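Local coordinates for quercetin 2,3-dioxygenase (Escherichia coli, PDB 1TQ5), which cleaves the flavonoid quercetin with dioxygen in vitro, a divalent metal-dependent activity of a two-domain pirin of the cupin superfamily whose physiological role is unknown, at residues 17-23 / 43-49; 173-177 / 210-214. The contacts are given in a common frame with arbitrary orientation. Residue numbers count along the deposited sequence, not the author numbering.

How the contacts relate
Both contacts pair antiparallel strands of a bicupin, one in each of its two structurally similar domains. Contact 1 (17-23 with 43-49) lies in the N-terminal pirin domain, contact 2 (173-177 with 210-214) in the C-terminal cupin domain; their centres are 30 Å apart, on opposite sides of the centre of the chain, and their nearest atoms about 16 Å apart. Contact 1 is mostly buried and close to the metal site: the side chain of Ile48 is about 6 Å from that of Glu103, a metal ligand by similarity, that of Trp17 about 8 Å from that of His57, and that of Asn44 about 8 Å from a bound cadmium ion. Contact 2 lies at the surface, the Ser214 side chain about 13 Å from a cadmium.

Contact 1. Residues 17-23 / 43-49; sequences WLDSWHT and INDDVIE
This largely buried antiparallel strand pair in the large sheet of the N-terminal cupin barrel joins strand 18-22 to the 43-48 part of strand 40-48, the segment axes approaching to 4.6 Å with N-to-C directions at 161°. Both segments are extended; Trp17 (phi/psi -71/-29) and Thr23 (-75/-35) leave the beta region. Trp17 lies opposite Glu49 and Thr23 opposite Ile43. In the hydrogen-bonded pairs, Asp19 N-Val47 O, Val47 N-Asp19 O and Trp21 N-Asp45 O are 3.0 Å, Asp45 N-Trp21 O 2.9 Å. Glu49 N-Trp17 O (2.9 Å) and Thr23 N-Ile43 O (3.0 Å) extend the pairing. One face carries Asp19, Trp21, Asp45 and Val47; Asp45 OD1 is hydrogen-bonded to His113 and OD2 forms a salt bridge with Arg10. On the other, Leu18 CD1 meets Ile48 CG1 at 3.7 Å, both side chains touching Phe54 of strand 53-59, which carries the metal ligands His57 and His59. There Ser20 OG (chi1 t) donates a very short 2.5 Å hydrogen bond to Asp46 OD1 (chi1 m).

Contact 2. Residues 173-177 / 210-214; sequences SVHQI and EQAIS
Ile213 and Ile177 lose the most surface in this contact, where strand 172-175, at the edge of a four-stranded antiparallel sheet of the C-terminal cupin barrel, meets the start of antiparallel strand 213-217, the segments' end-to-end directions 165° apart. Ile213 and His175 form a hydrogen-bonded pair (His175 N-Ile213 O 3.0 Å, Ile213 N-His175 O 2.9 Å); Val174 and Ser214 make the adjacent non-hydrogen-bonded pair, CA-CA 4.7 Å. Beyond His175 the regular pairing ends and the chain bends at Gln176 (phi/psi -52/-104) and Ile177 (93/124). The CB of Ile177 points toward 210-214, and its CD1 (chi1 m, chi2 t) makes a very tight apolar contact with Ile213 CG1 (m, m), 3.3 Å. These unusual angles and the 2.4 Å approach of Gln176 O to Gln211 O, two acceptors not hydrogen-bonded, suggest local strain or model imprecision. A water donates to Gln211 O (2.7 Å) and weakly to Gln176 OE1 (2.9 Å). On the more exposed face, Val174 CG1 (chi1 t) lies 4.0 Å from Ala212 CB. Away from the annotated sites, the inner face packs on the larger sheet: Ile177 on Val183 and Ile213 on Ile185 of strand 182-187, His175 edge-to-face with Tyr163 of strand 161-167 and touching strand 221-228.

Contact 1. Residues 17-23 / 43-49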
ATOM      1  N   TRP A  17     -21.247   0.188   4.931  1.00 27.04           N
ATOM      2  CA  TRP A  17     -20.440  -0.935   5.400  1.00 27.45           C
ATOM      3  C   TRP A  17     -18.973  -0.714   5.040  1.00 26.08           C
ATOM      4  O   TRP A  17     -18.071  -1.198   5.721  1.00 25.91           O
ATOM      5  CB  TRP A  17     -20.924  -2.243   4.774  1.00 28.40           C
ATOM      6  CG  TRP A  17     -20.785  -2.287   3.284  1.00 26.74           C
ATOM      7  CD1 TRP A  17     -21.630  -1.730   2.362  1.00 33.03           C
ATOM      8  CD2 TRP A  17     -19.729  -2.903   2.540  1.00 33.38           C
ATOM      9  NE1 TRP A  17     -21.163  -1.966   1.087  1.00 30.82           N
ATOM     10  CE2 TRP A  17     -19.997  -2.682   1.168  1.00 29.70           C
ATOM     11  CE3 TRP A  17     -18.580  -3.622   2.897  1.00 34.71           C
ATOM     12  CZ2 TRP A  17     -19.157  -3.154   0.156  1.00 34.14           C
ATOM     13  CZ3 TRP A  17     -17.745  -4.092   1.887  1.00 35.09           C
ATOM     14  CH2 TRP A  17     -18.039  -3.855   0.533  1.00 34.23           C
ATOM     15  N   LEU A  18     -18.753   0.013   3.952  1.00 25.18           N
ATOM     16  CA  LEU A  18     -17.413   0.329   3.480  1.00 24.48           C
ATOM     17  C   LEU A  18     -17.308   1.819   3.170  1.00 24.97           C
ATOM     18  O   LEU A  18     -18.191   2.394   2.527  1.00 27.46           O
ATOM     19  CB  LEU A  18     -17.093  -0.460   2.209  1.00 26.15           C
ATOM     20  CG  LEU A  18     -15.812  -0.039   1.482  1.00 26.21           C
ATOM     21  CD1 LEU A  18     -14.595  -0.467   2.289  1.00 23.55           C
ATOM     22  CD2 LEU A  18     -15.777  -0.669   0.107  1.00 28.47           C
ATOM     23  N   ASP A  19     -16.230   2.433   3.642  1.00 22.42           N
ATOM     24  CA  ASP A  19     -15.941   3.843   3.402  1.00 23.93           C
ATOM     25  C   ASP A  19     -14.533   3.801   2.798  1.00 24.42           C
ATOM     26  O   ASP A  19     -13.572   3.456   3.484  1.00 20.13           O
ATOM     27  CB  ASP A  19     -15.930   4.622   4.716  1.00 27.33           C
ATOM     28  CG  ASP A  19     -15.720   6.105   4.506  1.00 31.90           C
ATOM     29  OD1 ASP A  19     -16.636   6.760   3.967  1.00 46.37           O
ATOM     30  OD2 ASP A  19     -14.641   6.618   4.873  1.00 45.62           O
ATOM     31  N   SER A  20     -14.414   4.160   1.525  1.00 20.87           N
ATOM     32  CA  SER A  20     -13.132   4.073   0.840  1.00 23.36           C
ATOM     33  C   SER A  20     -12.601   5.351   0.180  1.00 21.94           C
ATOM     34  O   SER A  20     -13.330   6.067  -0.504  1.00 22.08           O
ATOM     35  CB  SER A  20     -13.238   2.951  -0.208  1.00 21.94           C
ATOM     36  OG  SER A  20     -12.004   2.694  -0.857  1.00 29.94           O
ATOM     37  N   TRP A  21     -11.321   5.636   0.403  1.00 19.23           N
ATOM     38  CA  TRP A  21     -10.676   6.787  -0.218  1.00 17.68           C
ATOM     39  C   TRP A  21      -9.713   6.219  -1.256  1.00 17.01           C
ATOM     40  O   TRP A  21      -8.863   5.391  -0.936  1.00 14.59           O
ATOM     41  CB  TRP A  21      -9.928   7.627   0.819  1.00 16.56           C
ATOM     42  CG  TRP A  21     -10.859   8.268   1.794  1.00 17.95           C
ATOM     43  CD1 TRP A  21     -11.454   7.678   2.876  1.00 22.94           C
ATOM     44  CD2 TRP A  21     -11.383   9.599   1.725  1.00 25.64           C
ATOM     45  NE1 TRP A  21     -12.317   8.562   3.484  1.00 28.38           N
ATOM     46  CE2 TRP A  21     -12.291   9.748   2.799  1.00 30.32           C
ATOM     47  CE3 TRP A  21     -11.174  10.682   0.860  1.00 27.13           C
ATOM     48  CZ2 TRP A  21     -12.990  10.939   3.030  1.00 29.86           C
ATOM     49  CZ3 TRP A  21     -11.871  11.868   1.091  1.00 29.59           C
ATOM     50  CH2 TRP A  21     -12.767  11.984   2.168  1.00 30.35           C
ATOM     51  N   HIS A  22      -9.863   6.657  -2.502  1.00 16.59           N
ATOM     52  CA  HIS A  22      -9.025   6.170  -3.598  1.00 14.46           C
ATOM     53  C   HIS A  22      -7.916   7.128  -3.967  1.00 13.18           C
ATOM     54  O   HIS A  22      -8.174   8.286  -4.310  1.00 16.84           O
ATOM     55  CB  HIS A  22      -9.879   5.943  -4.846  1.00 17.97           C
ATOM     56  CG  HIS A  22     -11.054   5.050  -4.618  1.00 21.62           C
ATOM     57  ND1 HIS A  22     -10.922   3.723  -4.277  1.00 29.02           N
ATOM     58  CD2 HIS A  22     -12.384   5.300  -4.665  1.00 24.74           C
ATOM     59  CE1 HIS A  22     -12.121   3.191  -4.121  1.00 30.35           C
ATOM     60  NE2 HIS A  22     -13.024   4.127  -4.351  1.00 30.93           N
ATOM     61  N   THR A  23      -6.679   6.648  -3.925  1.00 15.65           N
ATOM     62  CA  THR A  23      -5.558   7.497  -4.290  1.00 15.89           C
ATOM     63  C   THR A  23      -5.485   7.670  -5.808  1.00 16.97           C
ATOM     64  O   THR A  23      -5.116   8.740  -6.293  1.00 18.43           O
ATOM     65  CB  THR A  23      -4.230   6.917  -3.786  1.00 16.95           C
ATOM     66  OG1 THR A  23      -4.199   6.980  -2.354  1.00 14.27           O
ATOM     67  CG2 THR A  23      -3.056   7.697  -4.356  1.00 18.78           C
ATOM     68  N   ILE A  43      -4.334   2.282  -4.428  1.00 18.80           N
ATOM     69  CA  ILE A  43      -4.103   2.519  -3.005  1.00 17.57           C
ATOM     70  C   ILE A  43      -5.452   2.947  -2.467  1.00 16.33           C
ATOM     71  O   ILE A  43      -5.877   4.099  -2.635  1.00 16.25           O
ATOM     72  CB  ILE A  43      -3.090   3.648  -2.685  1.00 19.85           C
ATOM     73  CG1 ILE A  43      -1.657   3.170  -2.899  1.00 19.23           C
ATOM     74  CG2 ILE A  43      -3.219   4.049  -1.208  1.00 21.53           C
ATOM     75  CD1 ILE A  43      -1.322   2.881  -4.314  1.00 32.59           C
ATOM     76  N   ASN A  44      -6.146   2.002  -1.851  1.00 15.75           N
ATOM     77  CA  ASN A  44      -7.437   2.289  -1.284  1.00 14.65           C
ATOM     78  C   ASN A  44      -7.334   2.257   0.232  1.00 19.09           C
ATOM     79  O   ASN A  44      -6.807   1.312   0.819  1.00 17.91           O
ATOM     80  CB  ASN A  44      -8.483   1.283  -1.769  1.00 17.92           C
ATOM     81  CG  ASN A  44      -8.841   1.475  -3.232  1.00 18.51           C
ATOM     82  OD1 ASN A  44      -8.635   2.554  -3.793  1.00 20.60           O
ATOM     83  ND2 ASN A  44      -9.393   0.436  -3.853  1.00 23.96           N
ATOM     84  N   ASP A  45      -7.817   3.328   0.842  1.00 17.34           N
ATOM     85  CA  ASP A  45      -7.826   3.499   2.288  1.00 22.44           C
ATOM     86  C   ASP A  45      -9.239   3.084   2.685  1.00 22.28           C
ATOM     87  O   ASP A  45     -10.165   3.888   2.587  1.00 23.40           O
ATOM     88  CB  ASP A  45      -7.591   4.978   2.600  1.00 23.49           C
ATOM     89  CG  ASP A  45      -7.413   5.253   4.078  1.00 32.60           C
ATOM     90  OD1 ASP A  45      -8.078   4.583   4.900  1.00 40.60           O
ATOM     91  OD2 ASP A  45      -6.617   6.163   4.410  1.00 33.24           O
ATOM     92  N   ASP A  46      -9.405   1.837   3.120  1.00 23.09           N
ATOM     93  CA  ASP A  46     -10.733   1.320   3.472  1.00 23.94           C
ATOM     94  C   ASP A  46     -11.048   1.143   4.949  1.00 21.62           C
ATOM     95  O   ASP A  46     -10.220   0.692   5.738  1.00 22.18           O
ATOM     96  CB  ASP A  46     -10.990  -0.038   2.799  1.00 25.38           C
ATOM     97  CG  ASP A  46     -10.766  -0.012   1.300  1.00 29.18           C
ATOM     98  OD1 ASP A  46     -11.004   1.041   0.680  1.00 29.69           O
ATOM     99  OD2 ASP A  46     -10.369  -1.060   0.742  1.00 34.43           O
ATOM    100  N   VAL A  47     -12.280   1.478   5.305  1.00 18.94           N
ATOM    101  CA  VAL A  47     -12.767   1.324   6.667  1.00 18.26           C
ATOM    102  C   VAL A  47     -14.031   0.488   6.538  1.00 19.58           C
ATOM    103  O   VAL A  47     -15.003   0.901   5.888  1.00 18.09           O
ATOM    104  CB  VAL A  47     -13.089   2.679   7.306  1.00 19.74           C
ATOM    105  CG1 VAL A  47     -13.857   2.475   8.591  1.00 24.79           C
ATOM    106  CG2 VAL A  47     -11.796   3.430   7.578  1.00 22.15           C
ATOM    107  N   ILE A  48     -14.004  -0.690   7.152  1.00 18.38           N
ATOM    108  CA  ILE A  48     -15.105  -1.636   7.085  1.00 18.39           C
ATOM    109  C   ILE A  48     -15.810  -1.875   8.417  1.00 19.49           C
ATOM    110  O   ILE A  48     -15.173  -2.090   9.442  1.00 17.66           O
ATOM    111  CB  ILE A  48     -14.600  -2.990   6.540  1.00 20.47           C
ATOM    112  CG1 ILE A  48     -14.007  -2.785   5.141  1.00 21.52           C
ATOM    113  CG2 ILE A  48     -15.737  -4.019   6.511  1.00 22.37           C
ATOM    114  CD1 ILE A  48     -13.407  -4.042   4.540  1.00 32.59           C
ATOM    115  N   GLU A  49     -17.138  -1.860   8.360  1.00 19.21           N
ATOM    116  CA  GLU A  49     -18.014  -2.068   9.509  1.00 20.32           C
ATOM    117  C   GLU A  49     -17.879  -3.484  10.081  1.00 20.53           C
ATOM    118  O   GLU A  49     -17.601  -4.431   9.353  1.00 18.41           O
ATOM    119  CB  GLU A  49     -19.457  -1.825   9.054  1.00 19.65           C
ATOM    120  CG  GLU A  49     -20.523  -1.907  10.113  1.00 29.55           C
ATOM    121  CD  GLU A  49     -21.899  -1.987   9.485  1.00 36.33           C
ATOM    122  OE1 GLU A  49     -22.014  -1.601   8.303  1.00 30.87           O
ATOM    123  OE2 GLU A  49     -22.857  -2.427  10.156  1.00 45.78           O
TER
HETATM  124  O   HOH W   1      -5.858   6.282  -0.358  1.00 16.91           O

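Contact 2. Residues 173-177 / 210-214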
ATOM      1  N   SER A 173      16.251  10.794   7.659  1.00 42.96           N
ATOM      2  CA  SER A 173      16.987   9.791   6.903  1.00 44.48           C
ATOM      3  C   SER A 173      17.002  10.124   5.421  1.00 43.21           C
ATOM      4  O   SER A 173      16.465  11.148   5.000  1.00 41.67           O
ATOM      5  CB  SER A 173      16.387   8.403   7.121  1.00 46.08           C
ATOM      6  OG  SER A 173      16.742   7.896   8.394  1.00 50.55           O
ATOM      7  N   VAL A 174      17.628   9.251   4.641  1.00 43.12           N
ATOM      8  CA  VAL A 174      17.743   9.436   3.199  1.00 43.66           C
ATOM      9  C   VAL A 174      17.729   8.091   2.480  1.00 42.69           C
ATOM     10  O   VAL A 174      18.270   7.108   2.983  1.00 41.38           O
ATOM     11  CB  VAL A 174      19.069  10.156   2.829  1.00 43.23           C
ATOM     12  CG1 VAL A 174      19.170  10.326   1.320  1.00 44.55           C
ATOM     13  CG2 VAL A 174      19.150  11.505   3.525  1.00 44.10           C
ATOM     14  N   HIS A 175      17.104   8.059   1.308  1.00 43.72           N
ATOM     15  CA  HIS A 175      17.037   6.850   0.488  1.00 44.60           C
ATOM     16  C   HIS A 175      17.574   7.227  -0.894  1.00 45.08           C
ATOM     17  O   HIS A 175      17.050   8.134  -1.541  1.00 41.93           O
ATOM     18  CB  HIS A 175      15.592   6.358   0.366  1.00 44.63           C
ATOM     19  CG  HIS A 175      15.458   5.052  -0.355  1.00 46.77           C
ATOM     20  ND1 HIS A 175      14.270   4.626  -0.911  1.00 53.17           N
ATOM     21  CD2 HIS A 175      16.359   4.071  -0.601  1.00 51.81           C
ATOM     22  CE1 HIS A 175      14.445   3.443  -1.470  1.00 50.70           C
ATOM     23  NE2 HIS A 175      15.704   3.083  -1.295  1.00 53.04           N
ATOM     24  N   GLN A 176      18.616   6.528  -1.339  1.00 47.59           N
ATOM     25  CA  GLN A 176      19.247   6.801  -2.629  1.00 50.52           C
ATOM     26  C   GLN A 176      18.299   6.851  -3.827  1.00 52.13           C
ATOM     27  O   GLN A 176      17.586   7.838  -4.007  1.00 55.58           O
ATOM     28  CB  GLN A 176      20.362   5.782  -2.891  1.00 51.17           C
ATOM     29  CG  GLN A 176      21.492   5.823  -1.865  1.00 54.51           C
ATOM     30  CD  GLN A 176      22.264   7.134  -1.882  1.00 57.85           C
ATOM     31  OE1 GLN A 176      21.684   8.215  -1.773  1.00 57.46           O
ATOM     32  NE2 GLN A 176      23.584   7.039  -2.010  1.00 51.01           N
ATOM     33  N   ILE A 177      18.305   5.797  -4.642  1.00 53.12           N
ATOM     34  CA  ILE A 177      17.469   5.697  -5.845  1.00 53.35           C
ATOM     35  C   ILE A 177      18.236   6.198  -7.062  1.00 54.32           C
ATOM     36  O   ILE A 177      18.704   7.336  -7.086  1.00 54.02           O
ATOM     37  CB  ILE A 177      16.168   6.521  -5.719  1.00 53.76           C
ATOM     38  CG1 ILE A 177      15.382   6.061  -4.493  1.00 57.21           C
ATOM     39  CG2 ILE A 177      15.316   6.356  -6.972  1.00 51.37           C
ATOM     40  CD1 ILE A 177      14.381   7.070  -4.030  1.00 32.59           C
ATOM     41  N   GLU A 210      14.760  12.350  -9.364  1.00 35.60           N
ATOM     42  CA  GLU A 210      15.547  12.710  -8.192  1.00 37.67           C
ATOM     43  C   GLU A 210      16.459  11.531  -7.861  1.00 37.12           C
ATOM     44  O   GLU A 210      16.154  10.389  -8.211  1.00 37.93           O
ATOM     45  CB  GLU A 210      14.631  13.016  -7.001  1.00 39.24           C
ATOM     46  CG  GLU A 210      15.379  13.455  -5.754  1.00 47.08           C
ATOM     47  CD  GLU A 210      16.273  14.656  -6.006  1.00 55.29           C
ATOM     48  OE1 GLU A 210      15.746  15.714  -6.406  1.00 65.28           O
ATOM     49  OE2 GLU A 210      17.501  14.542  -5.807  1.00 56.26           O
ATOM     50  N   GLN A 211      17.571  11.803  -7.188  1.00 33.81           N
ATOM     51  CA  GLN A 211      18.512  10.747  -6.833  1.00 35.85           C
ATOM     52  C   GLN A 211      18.524  10.432  -5.340  1.00 34.02           C
ATOM     53  O   GLN A 211      19.139   9.458  -4.914  1.00 35.94           O
ATOM     54  CB  GLN A 211      19.923  11.127  -7.299  1.00 37.40           C
ATOM     55  CG  GLN A 211      20.427  12.465  -6.762  1.00 40.11           C
ATOM     56  CD  GLN A 211      21.745  12.884  -7.392  1.00 42.38           C
ATOM     57  OE1 GLN A 211      22.740  12.160  -7.315  1.00 44.39           O
ATOM     58  NE2 GLN A 211      21.757  14.058  -8.021  1.00 33.20           N
ATOM     59  N   ALA A 212      17.840  11.251  -4.549  1.00 32.84           N
ATOM     60  CA  ALA A 212      17.789  11.041  -3.105  1.00 32.96           C
ATOM     61  C   ALA A 212      16.496  11.550  -2.480  1.00 32.67           C
ATOM     62  O   ALA A 212      15.987  12.609  -2.842  1.00 33.55           O
ATOM     63  CB  ALA A 212      18.983  11.715  -2.440  1.00 32.63           C
ATOM     64  N   ILE A 213      15.965  10.782  -1.539  1.00 31.23           N
ATOM     65  CA  ILE A 213      14.744  11.160  -0.843  1.00 31.10           C
ATOM     66  C   ILE A 213      15.143  11.523   0.580  1.00 29.84           C
ATOM     67  O   ILE A 213      15.671  10.684   1.314  1.00 29.73           O
ATOM     68  CB  ILE A 213      13.733   9.989  -0.799  1.00 30.43           C
ATOM     69  CG1 ILE A 213      13.314   9.600  -2.220  1.00 34.17           C
ATOM     70  CG2 ILE A 213      12.527  10.371   0.038  1.00 33.87           C
ATOM     71  CD1 ILE A 213      12.601  10.688  -2.985  1.00 32.59           C
ATOM     72  N   SER A 214      14.917  12.778   0.956  1.00 29.14           N
ATOM     73  CA  SER A 214      15.244  13.259   2.297  1.00 28.17           C
ATOM     74  C   SER A 214      13.952  13.357   3.077  1.00 27.44           C
ATOM     75  O   SER A 214      13.001  14.008   2.646  1.00 25.13           O
ATOM     76  CB  SER A 214      15.908  14.636   2.246  1.00 28.94           C
ATOM     77  OG  SER A 214      17.147  14.583   1.561  1.00 37.07           O
TER
HETATM   78  O   HOH W   2      21.765   8.952  -4.564  1.00 60.61           O